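Local coordinates for putative ABC transporter, periplasmic binding protein, amino acid (Neisseria gonorrhoeae, PDB 2YJP) that probably captures L-cysteine outside the inner membrane as the solute-binding receptor of an amino acid ABC transporter, at residues P66-V71 and Q78-E83; G147-K152 and F226-G231; L167-G172 and A208-N213. The protein carries 1 engineered substitution. All blocks are in the same frame, centred on the assembly; numbering follows the deposited sequence.

Contact 1 of 3, residues P66-V71 and Q78-E83; sequences PPFGYV and QGFDVE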
loop_
_atom_site.group_PDB
_atom_site.type_symbol
_atom_site.label_atom_id
_atom_site.label_comp_id
_atom_site.label_asym_id
_atom_site.label_seq_id
_atom_site.Cartn_x
_atom_site.Cartn_y
_atom_site.Cartn_z
ATOM N N PRO A 66 -1.638 6.676 -5.447
ATOM C CA PRO A 66 -1.940 7.837 -4.626
ATOM C C PRO A 66 -3.208 7.520 -3.787
ATOM O O PRO A 66 -4.135 6.871 -4.272
ATOM C CB PRO A 66 -2.241 8.932 -5.654
ATOM C CG PRO A 66 -2.806 8.181 -6.857
ATOM C CD PRO A 66 -2.109 6.810 -6.839
ATOM N N PRO A 67 -3.274 8.013 -2.549
ATOM C CA PRO A 67 -2.372 8.944 -1.899
ATOM C C PRO A 67 -1.281 8.331 -1.049
ATOM O O PRO A 67 -0.706 9.053 -0.205
ATOM C CB PRO A 67 -3.303 9.692 -0.956
ATOM C CG PRO A 67 -4.326 8.584 -0.535
ATOM C CD PRO A 67 -4.520 7.785 -1.784
ATOM N N PHE A 68 -0.975 7.050 -1.236
ATOM C CA PHE A 68 0.005 6.365 -0.397
ATOM C C PHE A 68 1.444 6.448 -0.914
ATOM O O PHE A 68 2.384 6.670 -0.135
ATOM C CB PHE A 68 -0.466 4.914 -0.186
ATOM C CG PHE A 68 -1.858 4.860 0.385
ATOM C CD1 PHE A 68 -2.070 5.215 1.700
ATOM C CD2 PHE A 68 -2.952 4.582 -0.410
ATOM C CE1 PHE A 68 -3.332 5.236 2.271
ATOM C CE2 PHE A 68 -4.241 4.614 0.122
ATOM C CZ PHE A 68 -4.415 4.964 1.510
ATOM N N GLY A 69 1.593 6.233 -2.224
ATOM C CA GLY A 69 2.877 6.310 -2.893
ATOM C C GLY A 69 2.642 6.575 -4.345
ATOM O O GLY A 69 1.963 5.779 -5.028
ATOM N N TYR A 70 3.177 7.696 -4.816
ATOM C CA TYR A 70 3.033 8.089 -6.237
ATOM C C TYR A 70 4.117 9.066 -6.609
ATOM O O TYR A 70 4.979 9.389 -5.805
ATOM C CB TYR A 70 1.614 8.648 -6.536
ATOM C CG TYR A 70 1.304 9.975 -5.833
ATOM C CD1 TYR A 70 0.987 10.010 -4.437
ATOM C CD2 TYR A 70 1.337 11.180 -6.539
ATOM C CE1 TYR A 70 0.680 11.198 -3.802
ATOM C CE2 TYR A 70 1.066 12.413 -5.893
ATOM C CZ TYR A 70 0.755 12.414 -4.524
ATOM O OH TYR A 70 0.514 13.623 -3.874
ATOM N N VAL A 71 4.064 9.522 -7.849
ATOM C CA VAL A 71 5.015 10.435 -8.410
ATOM C C VAL A 71 4.245 11.643 -8.906
ATOM O O VAL A 71 3.308 11.480 -9.672
ATOM C CB VAL A 71 5.779 9.760 -9.566
ATOM C CG1 VAL A 71 6.641 10.770 -10.307
ATOM C CG2 VAL A 71 6.629 8.575 -8.984
ATOM N N GLN A 78 5.804 11.147 -3.674
ATOM C CA GLN A 78 4.913 11.793 -2.714
ATOM C C GLN A 78 3.987 10.714 -2.145
ATOM O O GLN A 78 3.915 9.601 -2.673
ATOM C CB GLN A 78 4.020 12.862 -3.364
ATOM C CG GLN A 78 4.705 14.055 -4.081
ATOM C CD GLN A 78 5.534 14.941 -3.128
ATOM O OE1 GLN A 78 5.394 14.855 -1.899
ATOM N NE2 GLN A 78 6.424 15.788 -3.713
ATOM N N GLY A 79 3.255 11.078 -1.082
ATOM C CA GLY A 79 2.259 10.241 -0.482
ATOM C C GLY A 79 2.595 9.847 0.938
ATOM O O GLY A 79 3.707 10.059 1.435
ATOM N N PHE A 80 1.621 9.217 1.584
ATOM C CA PHE A 80 1.736 8.871 2.973
ATOM C C PHE A 80 2.949 7.974 3.284
ATOM O O PHE A 80 3.685 8.256 4.229
ATOM C CB PHE A 80 0.406 8.221 3.375
ATOM C CG PHE A 80 0.293 7.846 4.814
ATOM C CD1 PHE A 80 0.360 8.801 5.820
ATOM C CD2 PHE A 80 0.031 6.527 5.154
ATOM C CE1 PHE A 80 0.185 8.428 7.186
ATOM C CE2 PHE A 80 -0.123 6.113 6.509
ATOM C CZ PHE A 80 -0.033 7.076 7.542
ATOM N N ASP A 81 3.153 6.897 2.535
ATOM C CA ASP A 81 4.271 5.974 2.767
ATOM C C ASP A 81 5.646 6.690 2.566
ATOM O O ASP A 81 6.651 6.392 3.242
ATOM C CB ASP A 81 4.233 4.840 1.725
ATOM C CG ASP A 81 3.028 3.938 1.831
ATOM O OD1 ASP A 81 2.548 3.599 2.918
ATOM O OD2 ASP A 81 2.566 3.515 0.769
ATOM N N VAL A 82 5.694 7.591 1.600
ATOM C CA VAL A 82 6.900 8.343 1.253
ATOM C C VAL A 82 7.258 9.314 2.381
ATOM O O VAL A 82 8.460 9.536 2.707
ATOM C CB VAL A 82 6.646 9.085 -0.084
ATOM C CG1 VAL A 82 7.540 10.260 -0.249
ATOM C CG2 VAL A 82 6.729 8.063 -1.293
ATOM N N GLU A 83 6.244 9.914 2.989
ATOM C CA GLU A 83 6.517 10.825 4.081
ATOM C C GLU A 83 7.204 10.046 5.222
ATOM O O GLU A 83 8.181 10.524 5.808
ATOM C CB GLU A 83 5.223 11.456 4.589
ATOM C CG GLU A 83 4.647 12.438 3.651
ATOM C CD GLU A 83 5.574 13.645 3.443
ATOM O OE1 GLU A 83 6.054 14.287 4.382
ATOM O OE2 GLU A 83 5.845 14.000 2.323
#

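Contact 2 of 3, residues G147-K152 and F226-G231; sequences GVVSPK and FEVAIG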
loop_
_atom_site.group_PDB
_atom_site.type_symbol
_atom_site.label_atom_id
_atom_site.label_comp_id
_atom_site.label_asym_id
_atom_site.label_seq_id
_atom_site.Cartn_x
_atom_site.Cartn_y
_atom_site.Cartn_z
ATOM N N GLY A 147 -12.247 -3.606 -0.513
ATOM C CA GLY A 147 -13.557 -3.200 -1.001
ATOM C C GLY A 147 -13.646 -3.499 -2.469
ATOM O O GLY A 147 -12.718 -3.990 -3.064
ATOM N N VAL A 148 -14.807 -3.269 -3.054
ATOM C CA VAL A 148 -14.963 -3.490 -4.503
ATOM C C VAL A 148 -15.582 -2.264 -5.162
ATOM O O VAL A 148 -16.597 -1.760 -4.657
ATOM C CB VAL A 148 -15.881 -4.718 -4.765
ATOM C CG1 VAL A 148 -16.056 -4.922 -6.302
ATOM C CG2 VAL A 148 -15.293 -5.929 -4.082
ATOM N N VAL A 149 -14.984 -1.796 -6.281
ATOM C CA VAL A 149 -15.531 -0.632 -6.987
ATOM C C VAL A 149 -16.114 -1.063 -8.342
ATOM O O VAL A 149 -15.564 -1.996 -8.993
ATOM C CB VAL A 149 -14.526 0.493 -7.148
ATOM C CG1 VAL A 149 -13.332 0.134 -8.175
ATOM C CG2 VAL A 149 -15.242 1.790 -7.543
ATOM N N SER A 150 -17.234 -0.400 -8.735
ATOM C CA SER A 150 -17.943 -0.732 -9.960
ATOM C C SER A 150 -18.663 0.490 -10.520
ATOM O O SER A 150 -18.930 1.463 -9.797
ATOM C CB SER A 150 -18.967 -1.857 -9.673
ATOM O OG SER A 150 -19.875 -1.474 -8.610
ATOM N N PRO A 151 -19.023 0.455 -11.815
ATOM C CA PRO A 151 -19.721 1.655 -12.319
ATOM C C PRO A 151 -21.076 1.881 -11.613
ATOM O O PRO A 151 -21.779 0.897 -11.318
ATOM C CB PRO A 151 -19.920 1.354 -13.842
ATOM C CG PRO A 151 -19.726 -0.135 -14.000
ATOM C CD PRO A 151 -18.783 -0.546 -12.869
ATOM N N LYS A 152 -21.422 3.141 -11.335
ATOM C CA LYS A 152 -22.730 3.497 -10.763
ATOM C C LYS A 152 -23.921 2.996 -11.580
ATOM O O LYS A 152 -25.031 2.840 -11.037
ATOM C CB LYS A 152 -22.848 5.013 -10.575
ATOM C CG LYS A 152 -21.841 5.567 -9.496
ATOM C CD LYS A 152 -22.075 7.060 -9.261
ATOM C CE LYS A 152 -21.156 7.502 -8.191
ATOM N NZ LYS A 152 -21.265 8.932 -8.003
ATOM N N PHE A 226 -17.987 5.907 -10.962
ATOM C CA PHE A 226 -17.791 4.717 -10.167
ATOM C C PHE A 226 -18.142 4.919 -8.707
ATOM O O PHE A 226 -18.023 6.047 -8.178
ATOM C CB PHE A 226 -16.367 4.227 -10.351
ATOM C CG PHE A 226 -16.082 3.853 -11.785
ATOM C CD1 PHE A 226 -16.369 2.558 -12.242
ATOM C CD2 PHE A 226 -15.623 4.824 -12.681
ATOM C CE1 PHE A 226 -16.169 2.210 -13.593
ATOM C CE2 PHE A 226 -15.416 4.516 -14.050
ATOM C CZ PHE A 226 -15.680 3.185 -14.527
ATOM N N GLU A 227 -18.616 3.851 -8.073
ATOM C CA GLU A 227 -18.799 3.886 -6.624
ATOM C C GLU A 227 -18.219 2.649 -5.964
ATOM O O GLU A 227 -18.171 1.538 -6.568
ATOM C CB GLU A 227 -20.282 4.067 -6.237
ATOM C CG GLU A 227 -21.220 2.929 -6.618
ATOM C CD GLU A 227 -22.682 3.233 -6.317
ATOM O OE1 GLU A 227 -23.066 4.385 -6.043
ATOM O OE2 GLU A 227 -23.532 2.356 -6.383
ATOM N N VAL A 228 -17.774 2.841 -4.722
ATOM C CA VAL A 228 -17.308 1.699 -3.933
ATOM C C VAL A 228 -18.546 1.036 -3.273
ATOM O O VAL A 228 -18.873 1.264 -2.110
ATOM C CB VAL A 228 -16.192 2.100 -2.994
ATOM C CG1 VAL A 228 -15.573 0.821 -2.390
ATOM C CG2 VAL A 228 -15.103 3.001 -3.752
ATOM N N ALA A 229 -19.246 0.233 -4.057
ATOM C CA ALA A 229 -20.552 -0.331 -3.638
ATOM C C ALA A 229 -20.446 -1.506 -2.688
ATOM O O ALA A 229 -21.435 -1.842 -2.041
ATOM C CB ALA A 229 -21.398 -0.683 -4.826
ATOM N N ILE A 230 -19.272 -2.124 -2.627
ATOM C CA ILE A 230 -18.867 -2.962 -1.473
ATOM C C ILE A 230 -17.726 -2.296 -0.700
ATOM O O ILE A 230 -16.592 -2.389 -1.170
ATOM C CB ILE A 230 -18.395 -4.395 -1.939
ATOM C CG1 ILE A 230 -19.496 -5.048 -2.766
ATOM C CG2 ILE A 230 -18.038 -5.274 -0.717
ATOM C CD1 ILE A 230 -19.087 -6.334 -3.456
ATOM N N GLY A 231 -18.026 -1.644 0.457
ATOM C CA GLY A 231 -17.014 -0.908 1.205
ATOM C C GLY A 231 -16.026 -1.762 1.955
ATOM O O GLY A 231 -14.913 -1.314 2.262
HETATM O O HOH W 1 -25.012 3.068 -8.433
#

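Contact 3 of 3, residues L167-G172 and A208-N213; sequences LLVNKG and ALAHDN. With CYS (cysteine), chain D.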
loop_
_atom_site.group_PDB
_atom_site.type_symbol
_atom_site.label_atom_id
_atom_site.label_comp_id
_atom_site.label_asym_id
_atom_site.label_seq_id
_atom_site.Cartn_x
_atom_site.Cartn_y
_atom_site.Cartn_z
ATOM N N LEU A 167 -13.622 -9.946 -12.782
ATOM C CA LEU A 167 -13.197 -9.007 -11.743
ATOM C C LEU A 167 -11.751 -8.617 -11.973
ATOM O O LEU A 167 -10.902 -9.487 -12.227
ATOM C CB LEU A 167 -13.376 -9.627 -10.344
ATOM C CG LEU A 167 -12.979 -8.840 -9.113
ATOM C CD1 LEU A 167 -13.849 -7.577 -8.909
ATOM C CD2 LEU A 167 -13.057 -9.772 -7.905
ATOM N N LEU A 168 -11.479 -7.306 -11.935
ATOM C CA LEU A 168 -10.105 -6.802 -12.087
ATOM C C LEU A 168 -9.360 -6.717 -10.738
ATOM O O LEU A 168 -9.925 -6.277 -9.716
ATOM C CB LEU A 168 -10.125 -5.413 -12.709
ATOM C CG LEU A 168 -10.773 -5.423 -14.095
ATOM C CD1 LEU A 168 -11.089 -4.044 -14.628
ATOM C CD2 LEU A 168 -9.839 -6.115 -15.039
ATOM N N VAL A 169 -8.113 -7.175 -10.721
ATOM C CA VAL A 169 -7.292 -6.968 -9.563
ATOM C C VAL A 169 -5.866 -6.620 -10.027
ATOM O O VAL A 169 -5.413 -7.068 -11.125
ATOM C CB VAL A 169 -7.191 -8.253 -8.643
ATOM C CG1 VAL A 169 -8.497 -8.537 -7.934
ATOM C CG2 VAL A 169 -6.660 -9.512 -9.430
ATOM N N ASN A 170 -5.164 -5.867 -9.168
ATOM C CA ASN A 170 -3.743 -5.619 -9.341
ATOM C C ASN A 170 -3.040 -6.904 -8.905
ATOM O O ASN A 170 -3.283 -7.385 -7.782
ATOM C CB ASN A 170 -3.340 -4.377 -8.562
ATOM C CG ASN A 170 -1.835 -4.070 -8.589
ATOM O OD1 ASN A 170 -1.313 -3.638 -7.687
ATOM N ND2 ASN A 170 -1.208 -4.209 -9.640
ATOM N N LYS A 171 -2.258 -7.503 -9.814
ATOM C CA LYS A 171 -1.575 -8.716 -9.505
ATOM C C LYS A 171 -0.726 -8.591 -8.204
ATOM O O LYS A 171 0.007 -7.608 -8.035
ATOM C CB LYS A 171 -0.715 -9.188 -10.723
ATOM C CG LYS A 171 0.095 -10.465 -10.434
ATOM C CD LYS A 171 0.707 -11.125 -11.713
ATOM C CE LYS A 171 1.837 -12.108 -11.341
ATOM N NZ LYS A 171 2.738 -12.469 -12.539
ATOM N N GLY A 172 -0.820 -9.605 -7.340
ATOM C CA GLY A 172 0.064 -9.768 -6.184
ATOM C C GLY A 172 -0.435 -8.956 -4.964
ATOM O O GLY A 172 0.308 -8.737 -4.035
ATOM N N ALA A 208 -16.075 -4.856 -12.384
ATOM C CA ALA A 208 -15.689 -4.345 -11.078
ATOM C C ALA A 208 -14.192 -4.556 -10.828
ATOM O O ALA A 208 -13.526 -5.331 -11.535
ATOM C CB ALA A 208 -16.479 -5.047 -9.976
ATOM N N LEU A 209 -13.678 -3.909 -9.782
ATOM C CA LEU A 209 -12.290 -3.997 -9.447
ATOM C C LEU A 209 -12.166 -4.027 -7.928
ATOM O O LEU A 209 -12.763 -3.212 -7.231
ATOM C CB LEU A 209 -11.556 -2.801 -10.042
ATOM C CG LEU A 209 -10.060 -2.648 -9.822
ATOM C CD1 LEU A 209 -9.448 -1.576 -10.741
ATOM C CD2 LEU A 209 -9.725 -2.337 -8.310
ATOM N N ALA A 210 -11.412 -4.978 -7.418
ATOM C CA ALA A 210 -11.232 -5.118 -5.987
ATOM C C ALA A 210 -9.824 -4.686 -5.565
ATOM O O ALA A 210 -8.848 -4.973 -6.274
ATOM C CB ALA A 210 -11.488 -6.556 -5.583
ATOM N N HIS A 211 -9.740 -4.027 -4.409
ATOM C CA HIS A 211 -8.467 -3.471 -3.880
ATOM C C HIS A 211 -8.699 -2.970 -2.447
ATOM O O HIS A 211 -9.821 -3.082 -1.918
ATOM C CB HIS A 211 -8.019 -2.251 -4.741
ATOM C CG HIS A 211 -6.540 -2.167 -4.954
ATOM N ND1 HIS A 211 -5.630 -2.296 -3.926
ATOM C CD2 HIS A 211 -5.813 -1.957 -6.076
ATOM C CE1 HIS A 211 -4.406 -2.169 -4.403
ATOM N NE2 HIS A 211 -4.490 -1.960 -5.705
ATOM N N ASP A 212 -7.656 -2.377 -1.844
ATOM C CA ASP A 212 -7.740 -1.736 -0.536
ATOM C C ASP A 212 -8.874 -0.725 -0.625
ATOM O O ASP A 212 -8.905 0.068 -1.558
ATOM C CB ASP A 212 -6.392 -1.001 -0.180
ATOM C CG ASP A 212 -5.272 -1.964 0.222
ATOM O OD1 ASP A 212 -5.559 -3.185 0.324
ATOM O OD2 ASP A 212 -4.071 -1.511 0.448
ATOM N N ASN A 213 -9.781 -0.690 0.345
ATOM C CA ASN A 213 -10.910 0.260 0.211
ATOM C C ASN A 213 -10.499 1.734 0.214
ATOM O O ASN A 213 -11.083 2.550 -0.532
ATOM C CB ASN A 213 -12.078 -0.005 1.190
ATOM C CG ASN A 213 -11.659 0.000 2.695
ATOM O OD1 ASN A 213 -10.601 0.528 3.103
ATOM N ND2 ASN A 213 -12.545 -0.581 3.529
HETATM N N CYS D . -1.906 -3.105 0.809
HETATM C CA CYS D . -2.316 -4.170 -0.136
HETATM C C CYS D . -1.209 -5.221 -0.246
HETATM O O CYS D . -0.173 -5.107 0.476
HETATM C CB CYS D . -2.596 -3.618 -1.527
HETATM S SG CYS D . -1.228 -2.708 -2.266
HETATM O OXT CYS D . -1.366 -6.164 -1.027
HETATM O O HOH W 2 -6.212 -5.427 -6.389
#

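Contact 1 of 3, residues P66-V71 and Q78-E83
A short antiparallel strand pair that runs straight into a helix N-terminus sets P67, F68 and Y70 against Q78, G79, F80 and D81. Y70 and Q78 form a hydrogen-bonded pair: Y70 N donates to Q78 O at 3.0 Å, and Q78 N answers to Y70 O at 2.9 Å. Both side chains emerge on the same face of this pair. With CG of Y70 lodged between its backbone N and carbonyl carbon (chi1 66°), the ring swings across the neighbouring strand, and Q78 CB comes to rest over one ring face, 3.9 Å from the centroid. This CH-pi contact is displaced toward the phenol end, where Q78 CB is 3.5 Å from Y70 CZ. Beyond CG the Q78 chain bends away, and its NE2 is hydrogen-bonded to D72.

In the binding-protein fold this is where a three-stranded antiparallel sheet hands the chain to helix 80-93, with G79 as N-cap residue. The leading N-H groups of the helix are taken by carbonyls of the opposing loop. F80 N reaches a lone pair of P67 O at 2.9 Å. D81 N meets F68 O at 2.8 Å, along a more bent path (143° at the hydrogen). G79 CA passes 3.2 Å from P67 O, an approach that the lack of a side chain on G79 permits. D81 folds back toward F68, its CB 3.2 Å from F68 O. Its OD1 is hydrogen-bonded to Y141 and to N124 of the cysteine pocket, whereas the F80 side chain heads for helix 266-274.

Contact 2 of 3, residues G147-K152 and F226-G231
F226 crosses to S150 and P151 at the outer end of the strand pair, and its side chain can be followed atom by atom. CB sits between S150 O and V149 CG2, 3.8 Å from the former and 3.9 Å from the latter. CG is anti to the carbonyl carbon (chi1 -62°), which brings the ring slantwise against the proline: F226 CD1 approaches P151 N at 3.4 Å, and F226 CE1 packs on P151 CB. S150 C stands at the ring edge, near its plane. Beyond CE1 the ring is met by W219, the two ring planes at about 50°, and by L201 of helix 194-202.

The backbones are antiparallel strands of a mixed sheet: the axes of the short segments 147-151 and 226-228 approach to 4.6 Å, with N-to-C directions 155° apart. S150 and E227 exchange bonds, E227 N to S150 O at 3.0 Å and the return bond from S150 N similar in length. At the next pair V148 N binds I230 O at 2.7 Å, but the reverse bond from I230 N is long and weak. Between them the register slips by one residue: A229 and I230 both face V148, a classic beta bulge that shares A229 with an inverse gamma turn centred on V228. V148 and I230 nevertheless flank each other on one face of the sheet, V148 CB 3.8 Å from I230 CB. At the other end the extended K152 chain passes over the F226 backbone, K152 CE being 3.5 Å from F226 O. A water donates to K152 O and, weakly, to E227 OE2, while K152 NZ makes a weak hydrogen bond to P224 O.

Contact 3 of 3, residues L167-G172 and A208-N213
L167 and A208 begin the apolar centre: L167 CD1 packs 3.8 Å from A208 CB and also reaches A210 CB, because CG stands anti to the backbone N (chi1 179°) and the branch then turns across to the partner strand. L168 and L209 meet CB to CB at 4.0 Å on the other face, which helix 194-202 covers. Between these layers L168 N donates to A208 O at 2.9 Å and an almost straight 175°, and A210 N to L168 O at 3.0 Å. Farther along, the parallel strands diverge, and a water spans the gap, accepting from N170 N and donating to A210 O.

At the polar edge N170 CB lies 3.9 Å from H211 NE2, with the amide and imidazole planes 28° apart. H211 is fixed at both nitrogens: ND1 accepts D212 N almost in the ring plane, and NE2 is hydrogen-bonded to N194. Its ring edge thereby faces the bound cysteine, CE1 being 3.7 Å from ligand CB. D212 OD2 takes the ligand amino group at 2.7 Å and also forms a salt bridge with K65. An aspartate holding the ligand's α-amino group in this way is characteristic of amino-acid-binding proteins of family 3.

How the contacts relate
Contacts 2 and 3 belong to one mixed sheet, with centres 11 Å apart. Strand 142-151 lies between their partner strands, 226-230 and 208-212: V149 O is 2.8 Å from L209 N, a probable hydrogen bond, and V148 CG1 packs on A208 CB. A second probable bond joins N213 ND2 to G231 O, also at 2.8 Å. Contact 1 lies in a separate region, its centre about 19 Å from that of contact 3 and about 23 Å from that of contact 2. Its nearest atoms come within about 6 Å of contact 3. The cysteine pocket relates them: contact 3 supplies H211 and D212, whereas K65, just before P66, and N124 adjoin contact 1, whose F68 side chain is about 8 Å from the bound cysteine.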